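Long-range contacts in probable transcriptional regulatory protein, Rv1404 (Mycobacterium tuberculosis, PDB 2NYX), which probably binds DNA as a dimeric transcriptional regulator of the MarR family, with a winged helix-turn-helix domain in each subunit: residues B[31-39]-B[112-123]; B[51-61]-B[102-113]. One frame throughout, in Å; residues are numbered along the deposited sequence.

Interaction 1. Residues B[31-39]-B[112-123]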
loop_
_atom_site.group_PDB
_atom_site.type_symbol
_atom_site.label_atom_id
_atom_site.label_comp_id
_atom_site.label_asym_id
_atom_site.label_seq_id
_atom_site.Cartn_x
_atom_site.Cartn_y
_atom_site.Cartn_z
ATOM N N ILE B 31 -0.642 6.913 4.177
ATOM C CA ILE B 31 0.098 8.026 3.577
ATOM C C ILE B 31 0.554 7.653 2.168
ATOM O O ILE B 31 0.448 8.452 1.238
ATOM C CB ILE B 31 1.326 8.448 4.427
ATOM C CG1 ILE B 31 0.893 9.120 5.733
ATOM C CG2 ILE B 31 2.234 9.408 3.641
ATOM C CD1 ILE B 31 2.058 9.418 6.686
ATOM N N SER B 32 1.063 6.435 2.026
ATOM C CA SER B 32 1.465 5.928 0.726
ATOM C C SER B 32 0.279 5.886 -0.230
ATOM O O SER B 32 0.365 6.379 -1.351
ATOM C CB SER B 32 2.095 4.550 0.861
ATOM O OG SER B 32 3.197 4.586 1.756
ATOM N N ALA B 33 -0.835 5.319 0.233
ATOM C CA ALA B 33 -2.015 5.144 -0.598
ATOM C C ALA B 33 -2.560 6.488 -1.018
ATOM O O ALA B 33 -2.935 6.666 -2.166
ATOM C CB ALA B 33 -3.066 4.349 0.133
ATOM N N HIS B 34 -2.587 7.435 -0.087
ATOM C CA HIS B 34 -3.036 8.780 -0.364
ATOM C C HIS B 34 -2.168 9.464 -1.408
ATOM O O HIS B 34 -2.688 10.171 -2.265
ATOM C CB HIS B 34 -3.062 9.619 0.914
ATOM C CG HIS B 34 -3.434 11.053 0.684
ATOM N ND1 HIS B 34 -2.541 12.091 0.851
ATOM C CD2 HIS B 34 -4.596 11.618 0.279
ATOM C CE1 HIS B 34 -3.142 13.233 0.567
ATOM N NE2 HIS B 34 -4.388 12.973 0.213
ATOM N N SER B 35 -0.857 9.258 -1.337
ATOM C CA SER B 35 0.074 9.912 -2.259
ATOM C C SER B 35 -0.119 9.460 -3.707
ATOM O O SER B 35 0.023 10.251 -4.633
ATOM C CB SER B 35 1.531 9.732 -1.808
ATOM O OG SER B 35 2.034 8.453 -2.132
ATOM N N ILE B 36 -0.440 8.186 -3.886
ATOM C CA ILE B 36 -0.775 7.650 -5.193
ATOM C C ILE B 36 -2.070 8.281 -5.691
ATOM O O ILE B 36 -2.143 8.772 -6.815
ATOM C CB ILE B 36 -0.963 6.125 -5.142
ATOM C CG1 ILE B 36 0.290 5.449 -4.583
ATOM C CG2 ILE B 36 -1.298 5.596 -6.532
ATOM C CD1 ILE B 36 0.121 3.959 -4.274
ATOM N N ALA B 37 -3.081 8.273 -4.824
ATOM C CA ALA B 37 -4.414 8.741 -5.164
ATOM C C ALA B 37 -4.441 10.224 -5.494
ATOM O O ALA B 37 -5.326 10.669 -6.227
ATOM C CB ALA B 37 -5.370 8.433 -4.037
ATOM N N GLN B 38 -3.478 10.986 -4.972
ATOM C CA GLN B 38 -3.457 12.439 -5.174
ATOM C C GLN B 38 -2.912 12.851 -6.541
ATOM O O GLN B 38 -3.151 13.963 -6.996
ATOM C CB GLN B 38 -2.747 13.178 -4.020
ATOM C CG GLN B 38 -1.204 13.202 -4.052
ATOM C CD GLN B 38 -0.579 13.931 -2.837
ATOM O OE1 GLN B 38 0.236 13.353 -2.096
ATOM N NE2 GLN B 38 -0.964 15.198 -2.631
ATOM N N VAL B 39 -2.194 11.951 -7.201
ATOM C CA VAL B 39 -1.624 12.242 -8.515
ATOM C C VAL B 39 -2.536 11.740 -9.627
ATOM O O VAL B 39 -2.856 12.481 -10.553
ATOM C CB VAL B 39 -0.192 11.681 -8.656
ATOM C CG1 VAL B 39 0.315 11.830 -10.088
ATOM C CG2 VAL B 39 0.742 12.394 -7.684
ATOM N N VAL B 112 4.658 10.250 -13.139
ATOM C CA VAL B 112 3.741 9.716 -12.139
ATOM C C VAL B 112 4.499 9.150 -10.933
ATOM O O VAL B 112 4.237 9.551 -9.799
ATOM C CB VAL B 112 2.768 8.689 -12.759
ATOM C CG1 VAL B 112 2.149 7.785 -11.703
ATOM C CG2 VAL B 112 1.684 9.411 -13.528
ATOM N N VAL B 113 5.451 8.252 -11.192
ATOM C CA VAL B 113 6.277 7.663 -10.150
ATOM C C VAL B 113 7.041 8.736 -9.372
ATOM O O VAL B 113 7.100 8.692 -8.154
ATOM C CB VAL B 113 7.278 6.607 -10.722
ATOM C CG1 VAL B 113 8.269 6.150 -9.643
ATOM C CG2 VAL B 113 6.543 5.393 -11.282
ATOM N N ARG B 114 7.626 9.692 -10.083
ATOM C CA ARG B 114 8.397 10.766 -9.463
ATOM C C ARG B 114 7.522 11.681 -8.606
ATOM O O ARG B 114 7.909 12.044 -7.502
ATOM C CB ARG B 114 9.141 11.567 -10.533
ATOM C CG ARG B 114 9.952 12.748 -10.011
ATOM C CD ARG B 114 10.796 13.374 -11.144
ATOM N NE ARG B 114 10.926 14.838 -11.070
ATOM C CZ ARG B 114 11.519 15.518 -10.079
ATOM N NH1 ARG B 114 12.030 14.883 -9.020
ATOM N NH2 ARG B 114 11.583 16.847 -10.137
ATOM N N GLN B 115 6.351 12.039 -9.128
ATOM C CA GLN B 115 5.391 12.900 -8.432
ATOM C C GLN B 115 4.822 12.309 -7.136
ATOM O O GLN B 115 4.803 12.964 -6.105
ATOM C CB GLN B 115 4.245 13.265 -9.369
ATOM C CG GLN B 115 4.554 14.407 -10.298
ATOM C CD GLN B 115 3.335 14.833 -11.096
ATOM O OE1 GLN B 115 2.711 15.858 -10.795
ATOM N NE2 GLN B 115 2.976 14.041 -12.109
ATOM N N VAL B 116 4.352 11.072 -7.221
ATOM C CA VAL B 116 3.863 10.321 -6.084
ATOM C C VAL B 116 4.962 10.199 -5.022
ATOM O O VAL B 116 4.708 10.383 -3.826
ATOM C CB VAL B 116 3.360 8.921 -6.540
ATOM C CG1 VAL B 116 3.198 7.963 -5.370
ATOM C CG2 VAL B 116 2.053 9.043 -7.310
ATOM N N THR B 117 6.183 9.904 -5.462
ATOM C CA THR B 117 7.312 9.754 -4.537
ATOM C C THR B 117 7.652 11.058 -3.825
ATOM O O THR B 117 7.815 11.060 -2.608
ATOM C CB THR B 117 8.562 9.153 -5.226
ATOM O OG1 THR B 117 8.187 7.949 -5.897
ATOM C CG2 THR B 117 9.652 8.820 -4.207
ATOM N N GLU B 118 7.735 12.157 -4.570
ATOM C CA GLU B 118 8.128 13.440 -3.983
ATOM C C GLU B 118 7.077 13.924 -2.987
ATOM O O GLU B 118 7.425 14.437 -1.931
ATOM C CB GLU B 118 8.482 14.497 -5.056
ATOM C CG GLU B 118 7.387 15.526 -5.400
ATOM C CD GLU B 118 7.572 16.896 -4.715
ATOM O OE1 GLU B 118 6.993 17.119 -3.618
ATOM O OE2 GLU B 118 8.288 17.760 -5.284
ATOM N N HIS B 119 5.802 13.709 -3.306
ATOM C CA HIS B 119 4.703 14.109 -2.431
ATOM C C HIS B 119 4.635 13.315 -1.130
ATOM O O HIS B 119 4.341 13.877 -0.065
ATOM C CB HIS B 119 3.367 14.052 -3.172
ATOM C CG HIS B 119 3.171 15.190 -4.125
ATOM N ND1 HIS B 119 3.255 15.042 -5.493
ATOM C CD2 HIS B 119 2.923 16.504 -3.904
ATOM C CE1 HIS B 119 3.054 16.211 -6.073
ATOM N NE2 HIS B 119 2.849 17.115 -5.131
ATOM N N ARG B 120 4.919 12.019 -1.220
ATOM C CA ARG B 120 4.949 11.167 -0.054
ATOM C C ARG B 120 6.132 11.536 0.839
ATOM O O ARG B 120 6.010 11.549 2.072
ATOM C CB ARG B 120 5.009 9.693 -0.457
ATOM C CG ARG B 120 4.824 8.715 0.703
ATOM C CD ARG B 120 5.058 7.284 0.268
ATOM N NE ARG B 120 4.212 6.957 -0.876
ATOM C CZ ARG B 120 4.291 5.845 -1.597
ATOM N NH1 ARG B 120 5.184 4.908 -1.309
ATOM N NH2 ARG B 120 3.458 5.674 -2.611
ATOM N N ARG B 121 7.274 11.840 0.225
ATOM C CA ARG B 121 8.434 12.255 0.994
ATOM C C ARG B 121 8.148 13.532 1.785
ATOM O O ARG B 121 8.576 13.651 2.930
ATOM C CB ARG B 121 9.662 12.446 0.106
ATOM C CG ARG B 121 10.944 12.423 0.900
ATOM C CD ARG B 121 12.114 13.019 0.167
ATOM N NE ARG B 121 13.334 12.911 0.975
ATOM C CZ ARG B 121 13.735 13.809 1.873
ATOM N NH1 ARG B 121 13.018 14.900 2.096
ATOM N NH2 ARG B 121 14.858 13.615 2.548
ATOM N N THR B 122 7.422 14.471 1.180
ATOM C CA THR B 122 7.066 15.725 1.847
ATOM C C THR B 122 6.184 15.473 3.076
ATOM O O THR B 122 6.361 16.127 4.104
ATOM C CB THR B 122 6.400 16.742 0.875
ATOM O OG1 THR B 122 7.200 16.887 -0.300
ATOM C CG2 THR B 122 6.262 18.113 1.517
ATOM N N GLU B 123 5.252 14.524 2.975
ATOM C CA GLU B 123 4.417 14.141 4.117
ATOM C C GLU B 123 5.199 13.404 5.189
ATOM O O GLU B 123 4.921 13.572 6.375
ATOM C CB GLU B 123 3.205 13.293 3.704
ATOM C CG GLU B 123 1.851 14.030 3.799
ATOM C CD GLU B 123 1.489 14.501 5.231
ATOM O OE1 GLU B 123 1.345 15.727 5.437
ATOM O OE2 GLU B 123 1.338 13.656 6.143
#

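Interaction 2. Residues B[51-61]-B[102-113]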
loop_
_atom_site.group_PDB
_atom_site.type_symbol
_atom_site.label_atom_id
_atom_site.label_comp_id
_atom_site.label_asym_id
_atom_site.label_seq_id
_atom_site.Cartn_x
_atom_site.Cartn_y
_atom_site.Cartn_z
ATOM N N LEU B 51 4.541 0.248 -11.936
ATOM C CA LEU B 51 5.325 1.381 -12.430
ATOM C C LEU B 51 6.662 1.504 -11.704
ATOM O O LEU B 51 7.675 1.763 -12.331
ATOM C CB LEU B 51 4.535 2.690 -12.340
ATOM C CG LEU B 51 3.191 2.803 -13.061
ATOM C CD1 LEU B 51 2.645 4.187 -12.887
ATOM C CD2 LEU B 51 3.336 2.481 -14.518
ATOM N N VAL B 52 6.661 1.286 -10.393
ATOM C CA VAL B 52 7.875 1.385 -9.596
ATOM C C VAL B 52 8.846 0.278 -9.959
ATOM O O VAL B 52 10.051 0.518 -10.089
ATOM C CB VAL B 52 7.577 1.368 -8.076
ATOM C CG1 VAL B 52 8.878 1.334 -7.271
ATOM C CG2 VAL B 52 6.739 2.582 -7.702
ATOM N N ILE B 53 8.324 -0.929 -10.137
ATOM C CA ILE B 53 9.155 -2.047 -10.581
ATOM C C ILE B 53 9.811 -1.699 -11.918
ATOM O O ILE B 53 11.000 -1.969 -12.124
ATOM C CB ILE B 53 8.360 -3.367 -10.644
ATOM C CG1 ILE B 53 7.728 -3.657 -9.280
ATOM C CG2 ILE B 53 9.263 -4.524 -11.028
ATOM C CD1 ILE B 53 7.047 -5.008 -9.173
ATOM N N LEU B 54 9.057 -1.050 -12.801
ATOM C CA LEU B 54 9.597 -0.691 -14.113
ATOM C C LEU B 54 10.686 0.392 -14.067
ATOM O O LEU B 54 11.644 0.333 -14.853
ATOM C CB LEU B 54 8.490 -0.392 -15.138
ATOM C CG LEU B 54 7.733 -1.635 -15.629
ATOM C CD1 LEU B 54 6.597 -1.262 -16.563
ATOM C CD2 LEU B 54 8.666 -2.632 -16.313
ATOM N N SER B 55 10.572 1.343 -13.138
ATOM C CA SER B 55 11.637 2.345 -12.992
ATOM C C SER B 55 12.896 1.750 -12.373
ATOM O O SER B 55 14.011 2.141 -12.730
ATOM C CB SER B 55 11.173 3.572 -12.211
ATOM O OG SER B 55 11.074 3.275 -10.845
ATOM N N ASN B 56 12.710 0.786 -11.469
ATOM C CA ASN B 56 13.819 0.034 -10.871
ATOM C C ASN B 56 14.446 -1.059 -11.729
ATOM O O ASN B 56 15.650 -1.274 -11.657
ATOM C CB ASN B 56 13.383 -0.579 -9.544
ATOM C CG ASN B 56 13.234 0.445 -8.463
ATOM O OD1 ASN B 56 13.790 1.540 -8.557
ATOM N ND2 ASN B 56 12.480 0.108 -7.425
ATOM N N HIS B 57 13.647 -1.767 -12.521
ATOM C CA HIS B 57 14.206 -2.912 -13.256
ATOM C C HIS B 57 14.480 -2.667 -14.736
ATOM O O HIS B 57 15.199 -3.441 -15.372
ATOM C CB HIS B 57 13.381 -4.178 -13.033
ATOM C CG HIS B 57 13.418 -4.653 -11.619
ATOM N ND1 HIS B 57 14.298 -5.617 -11.185
ATOM C CD2 HIS B 57 12.725 -4.257 -10.528
ATOM C CE1 HIS B 57 14.127 -5.813 -9.890
ATOM N NE2 HIS B 57 13.177 -4.999 -9.469
ATOM N N GLY B 58 13.944 -1.572 -15.260
ATOM C CA GLY B 58 14.097 -1.251 -16.663
ATOM C C GLY B 58 13.028 -1.997 -17.415
ATOM O O GLY B 58 12.028 -2.396 -16.814
ATOM N N PRO B 59 13.205 -2.162 -18.740
ATOM C CA PRO B 59 12.289 -2.991 -19.504
ATOM C C PRO B 59 12.464 -4.459 -19.154
ATOM O O PRO B 59 13.590 -4.955 -19.112
ATOM C CB PRO B 59 12.688 -2.710 -20.961
ATOM C CG PRO B 59 13.464 -1.437 -20.895
ATOM C CD PRO B 59 14.210 -1.549 -19.613
ATOM N N ILE B 60 11.341 -5.115 -18.867
ATOM C CA ILE B 60 11.272 -6.544 -18.558
ATOM C C ILE B 60 10.003 -7.134 -19.157
ATOM O O ILE B 60 9.044 -6.405 -19.443
ATOM C CB ILE B 60 11.239 -6.829 -17.051
ATOM C CG1 ILE B 60 10.129 -6.018 -16.365
ATOM C CG2 ILE B 60 12.599 -6.617 -16.436
ATOM C CD1 ILE B 60 9.892 -6.375 -14.900
ATOM N N ASN B 61 10.000 -8.454 -19.336
ATOM C CA ASN B 61 8.861 -9.140 -19.920
ATOM C C ASN B 61 7.780 -9.410 -18.878
ATOM O O ASN B 61 7.997 -9.186 -17.689
ATOM C CB ASN B 61 9.305 -10.415 -20.657
ATOM C CG ASN B 61 9.723 -11.535 -19.727
ATOM O OD1 ASN B 61 9.804 -11.375 -18.508
ATOM N ND2 ASN B 61 9.974 -12.694 -20.308
ATOM N N LEU B 102 8.508 -6.713 -24.386
ATOM C CA LEU B 102 8.932 -6.150 -23.111
ATOM C C LEU B 102 8.020 -5.002 -22.694
ATOM O O LEU B 102 7.415 -4.361 -23.533
ATOM C CB LEU B 102 10.384 -5.676 -23.202
ATOM C CG LEU B 102 11.493 -6.569 -22.643
ATOM C CD1 LEU B 102 11.278 -8.031 -22.957
ATOM C CD2 LEU B 102 12.846 -6.110 -23.156
ATOM N N ALA B 103 7.911 -4.765 -21.394
ATOM C CA ALA B 103 7.169 -3.618 -20.861
ATOM C C ALA B 103 8.129 -2.571 -20.300
ATOM O O ALA B 103 9.074 -2.900 -19.593
ATOM C CB ALA B 103 6.199 -4.073 -19.778
ATOM N N ALA B 104 7.877 -1.306 -20.597
ATOM C CA ALA B 104 8.736 -0.231 -20.104
ATOM C C ALA B 104 7.954 1.040 -19.841
ATOM O O ALA B 104 6.869 1.237 -20.387
ATOM C CB ALA B 104 9.892 0.045 -21.076
ATOM N N LEU B 105 8.519 1.900 -18.999
ATOM C CA LEU B 105 7.882 3.163 -18.669
ATOM C C LEU B 105 7.921 4.171 -19.802
ATOM O O LEU B 105 8.862 4.249 -20.582
ATOM C CB LEU B 105 8.499 3.794 -17.421
ATOM C CG LEU B 105 8.089 3.247 -16.056
ATOM C CD1 LEU B 105 8.848 3.972 -14.965
ATOM C CD2 LEU B 105 6.575 3.361 -15.840
ATOM N N THR B 106 6.858 4.946 -19.841
ATOM C CA THR B 106 6.697 6.096 -20.679
ATOM C C THR B 106 7.131 7.329 -19.877
ATOM O O THR B 106 7.239 7.264 -18.655
ATOM C CB THR B 106 5.223 6.138 -21.068
ATOM O OG1 THR B 106 5.095 5.856 -22.466
ATOM C CG2 THR B 106 4.601 7.448 -20.750
ATOM N N LYS B 107 7.402 8.442 -20.551
ATOM C CA LYS B 107 7.795 9.678 -19.856
ATOM C C LYS B 107 6.786 10.046 -18.760
ATOM O O LYS B 107 7.158 10.334 -17.623
ATOM C CB LYS B 107 7.944 10.841 -20.838
ATOM C CG LYS B 107 9.059 11.837 -20.488
ATOM C CD LYS B 107 9.032 12.311 -19.018
ATOM C CE LYS B 107 10.441 12.650 -18.484
ATOM N NZ LYS B 107 11.392 11.480 -18.411
ATOM N N ARG B 108 5.512 10.033 -19.136
ATOM C CA ARG B 108 4.397 10.301 -18.250
ATOM C C ARG B 108 4.361 9.294 -17.118
ATOM O O ARG B 108 4.098 9.662 -15.983
ATOM C CB ARG B 108 3.104 10.285 -19.060
ATOM C CG ARG B 108 1.840 10.077 -18.277
ATOM C CD ARG B 108 0.741 10.960 -18.816
ATOM N NE ARG B 108 -0.499 10.221 -19.023
ATOM C CZ ARG B 108 -1.246 10.306 -20.121
ATOM N NH1 ARG B 108 -0.893 11.118 -21.116
ATOM N NH2 ARG B 108 -2.364 9.588 -20.215
ATOM N N GLY B 109 4.639 8.030 -17.429
ATOM C CA GLY B 109 4.831 7.003 -16.415
ATOM C C GLY B 109 5.870 7.395 -15.377
ATOM O O GLY B 109 5.624 7.281 -14.179
ATOM N N ARG B 110 7.026 7.873 -15.836
ATOM C CA ARG B 110 8.127 8.247 -14.936
ATOM C C ARG B 110 7.767 9.461 -14.087
ATOM O O ARG B 110 8.154 9.533 -12.913
ATOM C CB ARG B 110 9.433 8.502 -15.701
ATOM C CG ARG B 110 9.706 7.513 -16.822
ATOM C CD ARG B 110 11.049 7.754 -17.521
ATOM N NE ARG B 110 12.002 6.728 -17.115
ATOM C CZ ARG B 110 12.436 5.738 -17.895
ATOM N NH1 ARG B 110 12.048 5.642 -19.166
ATOM N NH2 ARG B 110 13.292 4.849 -17.406
ATOM N N ASP B 111 7.029 10.401 -14.678
ATOM C CA ASP B 111 6.526 11.567 -13.954
ATOM C C ASP B 111 5.572 11.167 -12.839
ATOM O O ASP B 111 5.675 11.675 -11.729
ATOM C CB ASP B 111 5.831 12.537 -14.900
ATOM C CG ASP B 111 6.800 13.222 -15.841
ATOM O OD1 ASP B 111 7.980 13.431 -15.446
ATOM O OD2 ASP B 111 6.382 13.555 -16.978
ATOM N N VAL B 112 4.658 10.250 -13.139
ATOM C CA VAL B 112 3.741 9.716 -12.139
ATOM C C VAL B 112 4.499 9.150 -10.933
ATOM O O VAL B 112 4.237 9.551 -9.799
ATOM C CB VAL B 112 2.768 8.689 -12.759
ATOM C CG1 VAL B 112 2.149 7.785 -11.703
ATOM C CG2 VAL B 112 1.684 9.411 -13.528
ATOM N N VAL B 113 5.451 8.252 -11.192
ATOM C CA VAL B 113 6.277 7.663 -10.150
ATOM C C VAL B 113 7.041 8.736 -9.372
ATOM O O VAL B 113 7.100 8.692 -8.154
ATOM C CB VAL B 113 7.278 6.607 -10.722
ATOM C CG1 VAL B 113 8.269 6.150 -9.643
ATOM C CG2 VAL B 113 6.543 5.393 -11.282
HETATM O O HOH W 1 11.045 1.391 -17.990
#

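Interaction 1. Residues B[31-39]-B[112-123]
Ser35 OG takes a hydrogen bond from Arg120 NE, 2.9 Å long and close to straight at 160°, and passes its own proton back to Ser32 O at 2.8 Å. The hydroxyl lies in the guanidinium plane of Arg120, at its edge, so the bond uses the NE hydrogen squarely. Ser32 CB lies over one face of the guanidinium, above its centre and 3.5 Å from Arg120 CZ. The chain leaves with CG anti to the backbone N (chi1 -171°) and bends at chi3, which lays the head across helix 26-39 as a knob among Ile31, Ser32, Ser35 and Ile36. The axes of segments 31-39 and 112-123 run at 134° to one another, N to C, within the helical part of the MarR fold that forms the dimer. The second subunit joins in, its Ser25 bonding Arg120 NH1, while its Phe146 packs on Ile31. Toward the C-terminal end of helix 26-39 the contact turns apolar. Val116 divides its two methyls: CG1 meets Ile36 CG1 at 3.9 Å, and CG2 meets Val39 CG2 at 3.6 Å. Phe48 of helix 45-57 packs against both Ile36 and Val116. At the margin Gln38 OE1 comes within 3.4 Å of His119 CB, and the ring is held by its own helix through a bond from His119 ND1 to Gln115 O.

Interaction 2. Residues B[51-61]-B[102-113]
The inner strand of the winged helix-turn-helix sheet, 102-105, pairs antiparallel with the short strand at 60-61. Ile60 and Ala103 form a hydrogen-bonded pair: Ala103 N gives a nearly straight bond (173°) to Ile60 O at 2.8 Å, and Ile60 N returns a longer one to Ala103 O at 3.3 Å. Ala103 O also receives a CA-H...O contact from Pro59 CA at 3.2 Å, and Pro59 lays its ring carbons CB and CG against the methyl of Ala104. Gly58, with positive phi, ends helix 45-57 and turns the chain into this edge strand. Along the other edge of 102-105 runs strand 89-92; these two form the wing hairpin, and 60-61 adds the third strand of the sheet, while Asn61 caps the following helix 62-69 and bonds to Thr64. Leu105 then wedges against helix 45-57. Its CG sits 3.8 Å from Leu54 CB, and CD1 reaches Ser55 CB at 3.6 Å. With CG anti to the carbonyl carbon, chi1 -58°, Leu51 sends its two methyls to different partners: CD2 to Leu105 CD2, the two leucines crossing at about a right angle, and CD1 to Val112 CG1 at 3.8 Å. Val113 CG2 closes on Leu51 CB at 3.5 Å. Beside this packing one water accepts from Leu105 N and bonds weakly to Leu54 O.

From the N terminus the chain first runs through 31-39, on helix 26-39, and then into helix 45-57, whose last turns and the strand after it supply 51-61. It continues through helices 62-69 and 73-85 and strand 89-92 before returning as strand 102-105. Interaction 2 closes that loop, and it is nested inside the larger loop that interaction 1 closes a little further along helix 107-128. Their segments overlap at Val112 and Val113, of which only Val112 touches across both; the centres are about 16 Å apart. Helix 107-128 follows strand 102-105 and packs near its start on helix 45-57, then further along on helix 26-39, and both contacts touch the second subunit.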